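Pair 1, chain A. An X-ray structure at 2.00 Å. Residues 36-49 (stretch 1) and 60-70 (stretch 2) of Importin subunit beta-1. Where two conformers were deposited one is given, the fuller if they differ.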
# COMPACT_ATOMS: atom_id res chain seq x y z
N ASN A 36 27.02 -9.32 28.82
CA ASN A 36 26.43 -9.21 30.15
C ASN A 36 25.18 -8.32 30.03
O ASN A 36 25.17 -7.15 30.43
CB ASN A 36 27.42 -8.65 31.16
CG ASN A 36 26.91 -8.75 32.59
OD1 ASN A 36 25.74 -9.04 32.83
ND2 ASN A 36 27.79 -8.50 33.56
N PHE A 37 24.10 -8.89 29.51
CA PHE A 37 22.90 -8.10 29.30
C PHE A 37 22.37 -7.54 30.61
O PHE A 37 21.89 -6.41 30.66
CB PHE A 37 21.82 -8.93 28.61
CG PHE A 37 20.61 -8.12 28.22
CD1 PHE A 37 20.69 -7.21 27.19
CD2 PHE A 37 19.42 -8.25 28.91
CE1 PHE A 37 19.59 -6.45 26.83
CE2 PHE A 37 18.31 -7.49 28.56
CZ PHE A 37 18.40 -6.59 27.53
N LEU A 38 22.42 -8.33 31.69
CA LEU A 38 21.97 -7.83 32.98
C LEU A 38 22.65 -6.51 33.32
O LEU A 38 21.99 -5.51 33.65
CB LEU A 38 22.24 -8.87 34.07
CG LEU A 38 21.62 -8.68 35.47
CD1 LEU A 38 21.85 -9.94 36.29
CD2 LEU A 38 22.19 -7.48 36.23
N GLN A 39 23.98 -6.47 33.24
CA GLN A 39 24.70 -5.25 33.58
C GLN A 39 24.41 -4.14 32.57
O GLN A 39 24.22 -2.98 32.96
CB GLN A 39 26.21 -5.53 33.66
CG GLN A 39 27.02 -4.31 34.09
CD GLN A 39 28.52 -4.57 34.13
OE1 GLN A 39 29.07 -5.31 33.31
NE2 GLN A 39 29.20 -3.95 35.09
N PHE A 40 24.39 -4.47 31.28
CA PHE A 40 24.07 -3.47 30.25
C PHE A 40 22.74 -2.78 30.55
O PHE A 40 22.63 -1.55 30.49
CB PHE A 40 24.05 -4.18 28.89
CG PHE A 40 23.51 -3.34 27.78
CD1 PHE A 40 24.35 -2.53 27.03
CD2 PHE A 40 22.17 -3.37 27.46
CE1 PHE A 40 23.86 -1.77 25.99
CE2 PHE A 40 21.66 -2.61 26.43
CZ PHE A 40 22.51 -1.80 25.70
N ALA A 41 21.71 -3.57 30.87
CA ALA A 41 20.40 -3.00 31.14
C ALA A 41 20.39 -2.19 32.43
O ALA A 41 19.84 -1.07 32.47
CB ALA A 41 19.36 -4.11 31.20
N GLY A 42 20.99 -2.72 33.50
CA GLY A 42 21.07 -1.96 34.74
C GLY A 42 21.77 -0.63 34.56
O GLY A 42 21.27 0.42 34.99
N LEU A 43 22.95 -0.66 33.94
CA LEU A 43 23.72 0.56 33.74
C LEU A 43 22.98 1.54 32.85
O LEU A 43 23.00 2.75 33.10
CB LEU A 43 25.09 0.22 33.13
CG LEU A 43 26.13 -0.40 34.06
CD1 LEU A 43 27.30 -0.93 33.25
CD2 LEU A 43 26.62 0.62 35.07
N SER A 44 22.34 1.05 31.78
CA SER A 44 21.53 1.92 30.93
C SER A 44 20.48 2.65 31.77
O SER A 44 20.32 3.87 31.66
CB SER A 44 20.85 1.09 29.83
OG SER A 44 21.80 0.55 28.93
N SER A 45 19.78 1.90 32.63
CA SER A 45 18.77 2.52 33.46
C SER A 45 19.38 3.51 34.45
O SER A 45 18.74 4.52 34.78
CB SER A 45 17.97 1.45 34.20
OG SER A 45 18.59 1.07 35.42
N GLN A 46 20.62 3.27 34.90
CA GLN A 46 21.24 4.21 35.84
C GLN A 46 21.66 5.49 35.14
O GLN A 46 21.55 6.58 35.70
CB GLN A 46 22.43 3.56 36.54
CG GLN A 46 22.07 2.53 37.63
CD GLN A 46 21.37 3.12 38.86
OE1 GLN A 46 20.55 2.44 39.50
NE2 GLN A 46 21.69 4.37 39.21
N VAL A 47 22.14 5.39 33.90
CA VAL A 47 22.52 6.60 33.17
C VAL A 47 21.28 7.42 32.83
O VAL A 47 21.29 8.65 32.91
CB VAL A 47 23.32 6.24 31.91
CG1 VAL A 47 23.56 7.48 31.03
CG2 VAL A 47 24.66 5.60 32.30
N LEU A 48 20.17 6.75 32.49
CA LEU A 48 18.93 7.47 32.23
C LEU A 48 18.63 8.50 33.32
O LEU A 48 18.20 9.62 33.02
CB LEU A 48 17.77 6.49 32.10
CG LEU A 48 16.36 7.08 31.95
CD1 LEU A 48 16.28 8.06 30.79
CD2 LEU A 48 15.37 5.95 31.76
N ILE A 49 18.89 8.16 34.59
CA ILE A 49 18.55 9.04 35.70
C ILE A 49 19.75 9.84 36.20
O ILE A 49 19.64 10.53 37.21
CB ILE A 49 17.93 8.25 36.87
CG1 ILE A 49 18.93 7.21 37.41
CG2 ILE A 49 16.63 7.58 36.43
CD1 ILE A 49 18.53 6.61 38.73
N LEU A 60 19.78 8.39 24.94
CA LEU A 60 20.33 7.27 24.18
C LEU A 60 20.37 5.99 25.02
O LEU A 60 20.07 4.91 24.52
CB LEU A 60 21.73 7.62 23.68
CG LEU A 60 22.51 6.51 22.99
CD1 LEU A 60 21.88 6.13 21.67
CD2 LEU A 60 23.97 6.93 22.79
N ALA A 61 20.74 6.10 26.30
CA ALA A 61 20.72 4.94 27.17
C ALA A 61 19.35 4.28 27.17
O ALA A 61 19.22 3.06 26.91
CB ALA A 61 21.10 5.34 28.60
N ALA A 62 18.31 5.08 27.44
CA ALA A 62 16.96 4.53 27.49
C ALA A 62 16.53 3.93 26.16
O ALA A 62 15.95 2.84 26.11
CB ALA A 62 15.97 5.61 27.93
N LEU A 63 16.80 4.62 25.05
CA LEU A 63 16.30 4.15 23.77
C LEU A 63 17.04 2.90 23.29
O LEU A 63 16.44 2.02 22.66
CB LEU A 63 16.38 5.27 22.73
CG LEU A 63 15.56 6.53 23.03
CD1 LEU A 63 15.72 7.58 21.92
CD2 LEU A 63 14.09 6.20 23.26
N THR A 64 18.35 2.81 23.57
CA THR A 64 19.09 1.61 23.19
C THR A 64 18.60 0.40 23.97
O THR A 64 18.34 -0.67 23.40
CB THR A 64 20.59 1.82 23.43
OG1 THR A 64 21.04 2.99 22.73
CG2 THR A 64 21.40 0.62 22.92
N LEU A 65 18.41 0.56 25.29
CA LEU A 65 17.82 -0.55 26.03
C LEU A 65 16.44 -0.90 25.49
O LEU A 65 16.12 -2.08 25.30
CB LEU A 65 17.77 -0.21 27.52
CG LEU A 65 17.17 -1.30 28.40
CD1 LEU A 65 17.85 -2.68 28.19
CD2 LEU A 65 17.27 -0.88 29.84
N LYS A 66 15.61 0.11 25.19
CA LYS A 66 14.29 -0.16 24.63
C LYS A 66 14.40 -0.99 23.37
O LYS A 66 13.62 -1.93 23.16
CB LYS A 66 13.55 1.15 24.31
CG LYS A 66 12.29 0.98 23.43
CD LYS A 66 11.85 2.29 22.84
CE LYS A 66 12.67 2.63 21.61
NZ LYS A 66 12.01 2.18 20.35
N ASN A 67 15.34 -0.65 22.50
CA ASN A 67 15.53 -1.38 21.26
C ASN A 67 16.13 -2.76 21.48
O ASN A 67 16.16 -3.55 20.53
CB ASN A 67 16.41 -0.58 20.31
CG ASN A 67 15.67 0.60 19.70
OD1 ASN A 67 14.44 0.58 19.57
ND2 ASN A 67 16.41 1.63 19.32
N GLU A 68 16.59 -3.08 22.69
CA GLU A 68 16.94 -4.46 23.01
C GLU A 68 15.80 -5.21 23.70
O GLU A 68 15.99 -6.34 24.15
CB GLU A 68 18.18 -4.50 23.91
CG GLU A 68 19.44 -3.93 23.25
CD GLU A 68 19.84 -4.69 22.00
OE1 GLU A 68 19.66 -5.92 21.97
OE2 GLU A 68 20.32 -4.05 21.04
N LEU A 69 14.62 -4.61 23.78
CA LEU A 69 13.49 -5.20 24.49
C LEU A 69 12.27 -5.41 23.61
O LEU A 69 11.49 -6.34 23.87
CB LEU A 69 13.10 -4.32 25.69
CG LEU A 69 14.10 -4.27 26.84
CD1 LEU A 69 13.67 -3.26 27.89
CD2 LEU A 69 14.28 -5.64 27.46
N VAL A 70 12.08 -4.60 22.58
CA VAL A 70 10.98 -4.77 21.64
C VAL A 70 11.54 -4.64 20.23
O VAL A 70 12.57 -4.01 20.00
CB VAL A 70 9.84 -3.76 21.86
CG1 VAL A 70 9.11 -4.06 23.16
CG2 VAL A 70 10.39 -2.33 21.86
O HOH W 1 21.89 1.61 26.47

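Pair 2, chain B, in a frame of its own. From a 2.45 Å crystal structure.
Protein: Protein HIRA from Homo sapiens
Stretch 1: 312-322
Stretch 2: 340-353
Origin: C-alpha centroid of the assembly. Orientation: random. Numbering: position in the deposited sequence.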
# COMPACT_ATOMS: atom_id res chain seq x y z
N ARG B 312 30.72 1.68 14.14
CA ARG B 312 29.98 1.04 13.06
C ARG B 312 29.73 -0.43 13.36
O ARG B 312 28.61 -0.93 13.16
CB ARG B 312 30.72 1.22 11.73
CG ARG B 312 30.51 2.56 11.05
CD ARG B 312 31.42 2.70 9.84
NE ARG B 312 31.20 3.95 9.12
CZ ARG B 312 31.78 5.11 9.44
NH1 ARG B 312 31.53 6.20 8.73
NH2 ARG B 312 32.61 5.17 10.46
N LEU B 313 30.75 -1.15 13.83
CA LEU B 313 30.53 -2.57 14.08
C LEU B 313 29.71 -2.78 15.35
O LEU B 313 28.92 -3.74 15.42
CB LEU B 313 31.86 -3.33 14.14
CG LEU B 313 31.64 -4.83 14.43
CD1 LEU B 313 31.41 -5.57 13.12
CD2 LEU B 313 32.77 -5.49 15.19
N ARG B 314 29.84 -1.89 16.34
CA ARG B 314 28.93 -1.92 17.48
C ARG B 314 27.48 -1.84 17.00
O ARG B 314 26.66 -2.72 17.30
CB ARG B 314 29.23 -0.77 18.45
N GLU B 315 27.15 -0.80 16.23
CA GLU B 315 25.82 -0.65 15.66
C GLU B 315 25.34 -1.91 14.95
O GLU B 315 24.21 -2.36 15.15
CB GLU B 315 25.83 0.54 14.70
CG GLU B 315 24.51 1.22 14.52
CD GLU B 315 24.65 2.41 13.60
OE1 GLU B 315 25.02 2.19 12.44
OE2 GLU B 315 24.43 3.55 14.06
N ILE B 316 26.21 -2.49 14.11
CA ILE B 316 25.80 -3.68 13.36
C ILE B 316 25.51 -4.85 14.30
O ILE B 316 24.54 -5.59 14.10
CB ILE B 316 26.87 -4.04 12.32
CG1 ILE B 316 26.84 -3.00 11.21
CG2 ILE B 316 26.67 -5.46 11.80
CD1 ILE B 316 27.34 -3.50 9.93
N CYS B 317 26.34 -5.03 15.32
CA CYS B 317 26.13 -6.14 16.25
C CYS B 317 24.85 -5.96 17.05
O CYS B 317 24.07 -6.91 17.19
CB CYS B 317 27.34 -6.30 17.16
SG CYS B 317 28.80 -6.81 16.25
N LYS B 318 24.63 -4.76 17.59
CA LYS B 318 23.38 -4.45 18.27
C LYS B 318 22.17 -4.79 17.39
O LYS B 318 21.21 -5.40 17.85
CB LYS B 318 23.35 -2.98 18.69
N ASP B 319 22.23 -4.40 16.11
CA ASP B 319 21.12 -4.70 15.21
C ASP B 319 20.94 -6.20 15.02
O ASP B 319 19.80 -6.70 14.98
CB ASP B 319 21.33 -4.00 13.86
N LEU B 320 22.03 -6.95 14.89
CA LEU B 320 21.90 -8.39 14.67
C LEU B 320 21.55 -9.16 15.94
O LEU B 320 20.98 -10.25 15.85
CB LEU B 320 23.18 -8.95 14.05
CG LEU B 320 23.10 -9.13 12.53
CD1 LEU B 320 23.13 -7.78 11.83
CD2 LEU B 320 24.21 -10.01 12.01
N LEU B 321 21.86 -8.62 17.13
CA LEU B 321 21.49 -9.22 18.41
C LEU B 321 20.51 -8.28 19.11
O LEU B 321 20.91 -7.41 19.89
CB LEU B 321 22.70 -9.47 19.29
N GLY B 322 19.22 -8.47 18.85
CA GLY B 322 18.19 -7.62 19.43
C GLY B 322 17.66 -8.10 20.76
O GLY B 322 16.87 -7.40 21.42
N ARG B 340 18.25 -15.70 9.57
CA ARG B 340 18.22 -15.49 11.01
C ARG B 340 19.39 -14.58 11.38
O ARG B 340 20.56 -14.97 11.23
CB ARG B 340 18.30 -16.84 11.74
N LYS B 341 19.09 -13.36 11.84
CA LYS B 341 20.15 -12.38 12.06
C LYS B 341 21.16 -12.87 13.09
O LYS B 341 22.38 -12.79 12.88
CB LYS B 341 19.57 -11.03 12.49
CG LYS B 341 18.38 -10.61 11.69
CD LYS B 341 17.85 -9.26 12.11
CE LYS B 341 17.68 -8.34 10.91
NZ LYS B 341 17.33 -6.95 11.30
N ARG B 342 20.66 -13.41 14.21
CA ARG B 342 21.55 -13.92 15.24
C ARG B 342 22.47 -15.01 14.70
O ARG B 342 23.61 -15.14 15.16
CB ARG B 342 20.73 -14.44 16.42
CG ARG B 342 19.89 -13.37 17.11
CD ARG B 342 19.49 -13.80 18.51
NE ARG B 342 18.28 -13.13 19.00
CZ ARG B 342 18.26 -11.92 19.54
NH1 ARG B 342 19.38 -11.23 19.64
NH2 ARG B 342 17.11 -11.40 19.97
N GLU B 343 22.01 -15.78 13.70
CA GLU B 343 22.90 -16.73 13.05
C GLU B 343 24.06 -16.01 12.36
O GLU B 343 25.22 -16.44 12.45
CB GLU B 343 22.13 -17.60 12.06
N LEU B 344 23.76 -14.90 11.67
CA LEU B 344 24.82 -14.15 11.02
C LEU B 344 25.79 -13.55 12.03
O LEU B 344 27.01 -13.60 11.84
CB LEU B 344 24.24 -13.05 10.13
CG LEU B 344 23.53 -13.60 8.88
CD1 LEU B 344 22.64 -12.54 8.27
CD2 LEU B 344 24.55 -14.11 7.88
N LEU B 345 25.26 -12.98 13.12
CA LEU B 345 26.12 -12.49 14.20
C LEU B 345 27.05 -13.60 14.69
O LEU B 345 28.25 -13.37 14.91
CB LEU B 345 25.27 -11.96 15.35
CG LEU B 345 26.01 -11.50 16.61
CD1 LEU B 345 26.70 -10.16 16.42
CD2 LEU B 345 25.04 -11.46 17.76
N LYS B 346 26.51 -14.81 14.86
CA LYS B 346 27.34 -15.97 15.18
C LYS B 346 28.40 -16.21 14.12
O LYS B 346 29.52 -16.62 14.43
CB LYS B 346 26.46 -17.20 15.37
N GLU B 347 28.07 -15.98 12.85
CA GLU B 347 29.08 -16.11 11.80
C GLU B 347 30.10 -14.98 11.83
O GLU B 347 31.16 -15.11 11.23
CB GLU B 347 28.43 -16.17 10.42
CG GLU B 347 27.47 -17.33 10.21
CD GLU B 347 27.19 -17.62 8.74
OE1 GLU B 347 26.42 -16.86 8.12
OE2 GLU B 347 27.73 -18.61 8.22
N LEU B 348 29.79 -13.88 12.53
CA LEU B 348 30.74 -12.78 12.70
C LEU B 348 31.74 -13.04 13.81
O LEU B 348 32.95 -12.87 13.60
CB LEU B 348 30.01 -11.47 13.00
CG LEU B 348 29.12 -10.99 11.90
CD1 LEU B 348 28.51 -9.66 12.29
CD2 LEU B 348 30.08 -10.82 10.73
N LEU B 349 31.26 -13.41 14.99
CA LEU B 349 32.07 -13.40 16.20
C LEU B 349 33.41 -14.12 16.09
O LEU B 349 34.33 -13.77 16.83
CB LEU B 349 31.25 -13.96 17.37
CG LEU B 349 29.89 -13.29 17.62
CD1 LEU B 349 29.44 -13.52 19.06
CD2 LEU B 349 29.89 -11.79 17.32
N PRO B 350 33.60 -15.13 15.20
CA PRO B 350 34.97 -15.54 14.86
C PRO B 350 35.86 -14.36 14.47
O PRO B 350 36.92 -14.11 15.07
CB PRO B 350 34.77 -16.49 13.67
CG PRO B 350 33.46 -17.13 13.95
CD PRO B 350 32.62 -16.14 14.74
N VAL B 351 35.42 -13.62 13.45
CA VAL B 351 36.20 -12.51 12.91
C VAL B 351 36.39 -11.43 13.96
O VAL B 351 37.48 -10.87 14.10
CB VAL B 351 35.51 -11.95 11.65
CG1 VAL B 351 36.51 -11.20 10.77
CG2 VAL B 351 34.83 -13.08 10.87
N ILE B 352 35.33 -11.12 14.71
CA ILE B 352 35.42 -10.08 15.74
C ILE B 352 36.37 -10.52 16.86
O ILE B 352 37.14 -9.71 17.39
CB ILE B 352 34.02 -9.76 16.29
CG1 ILE B 352 33.10 -9.29 15.16
CG2 ILE B 352 34.10 -8.70 17.39
CD1 ILE B 352 31.66 -9.13 15.58
N GLY B 353 36.32 -11.80 17.22
CA GLY B 353 37.23 -12.31 18.22
C GLY B 353 38.67 -12.28 17.75
O GLY B 353 39.59 -12.12 18.56

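Both pairs are two helices packed in a roughly antiparallel sense, and 14 central residues superpose with an RMSD of 0.5 Å. The angle between the N-to-C directions is 148° in pair 1 and 139° in pair 2, with axes approaching to 8.1 Å and 9.3 Å. In each, the backbones come closest at a matched pair of positions: Ser A44 CA lies 4.9 Å from Ala A61 CA, and Leu B320 CA lies 5.1 Å from Lys B341 CA. In pair 2 these are the last residue of the first helix and the first of the second. No hydrogen bond links the modelled atoms of the two stretches directly in either pair, so the rule to read is one of shape.

The constant element is a leucine on the second helix, Leu A65 matching Leu B345, both with chi1 t and chi2 p. In pair 1 it is the knob. Its side chain sits among Phe A37, Phe A40, Ala A41 and Ser A44, and the small Ala A41 lets it come close, CB to Leu A65 CD1 at 3.7 Å. In pair 2 the knob comes from the other helix: Leu B320, in place of Ser A44, inserts among Lys B341, Leu B344, Leu B345 and Leu B348. Its CD2 reaches Leu B344 CB at 3.6 Å, while Leu B345 packs against Cys B317, the match of Ala A41, with SG to CD1 at 4.0 Å.

The close crossing is thus solved in two ways. Pair 1 uses small residues: Ala A61 CB rests 3.5 Å from Ser A44 O. The serine hydroxyl turns back to its own helix, OG donating to Phe A40 O at 2.7 Å, and also accepts from a water (2.7 Å from Ser A44 OG) that donates to Ala A61 O (3.1 Å from the water), an indirect polar link. Pair 2 places a large side chain here and lays it along the opposing backbone, Leu B320 CD2 being 3.4 Å from Lys B341 O.

Further along, pair 1 fills the widening space with aromatic rings. Phe A37 presents its edge to Glu A68 CB (CE1 to CB, 3.8 Å), and Phe A40 meets Thr A64 CG2 edge-on (CZ to CG2, 3.8 Å). At the matching positions pair 2 has the aliphatic Leu B313 and Ile B316; Leu B313 CD2 packs on Ile B352 CG1 at 3.8 Å. Ala A62 is matched by Arg B342, whose CG lies 3.5 Å from Leu B320 O.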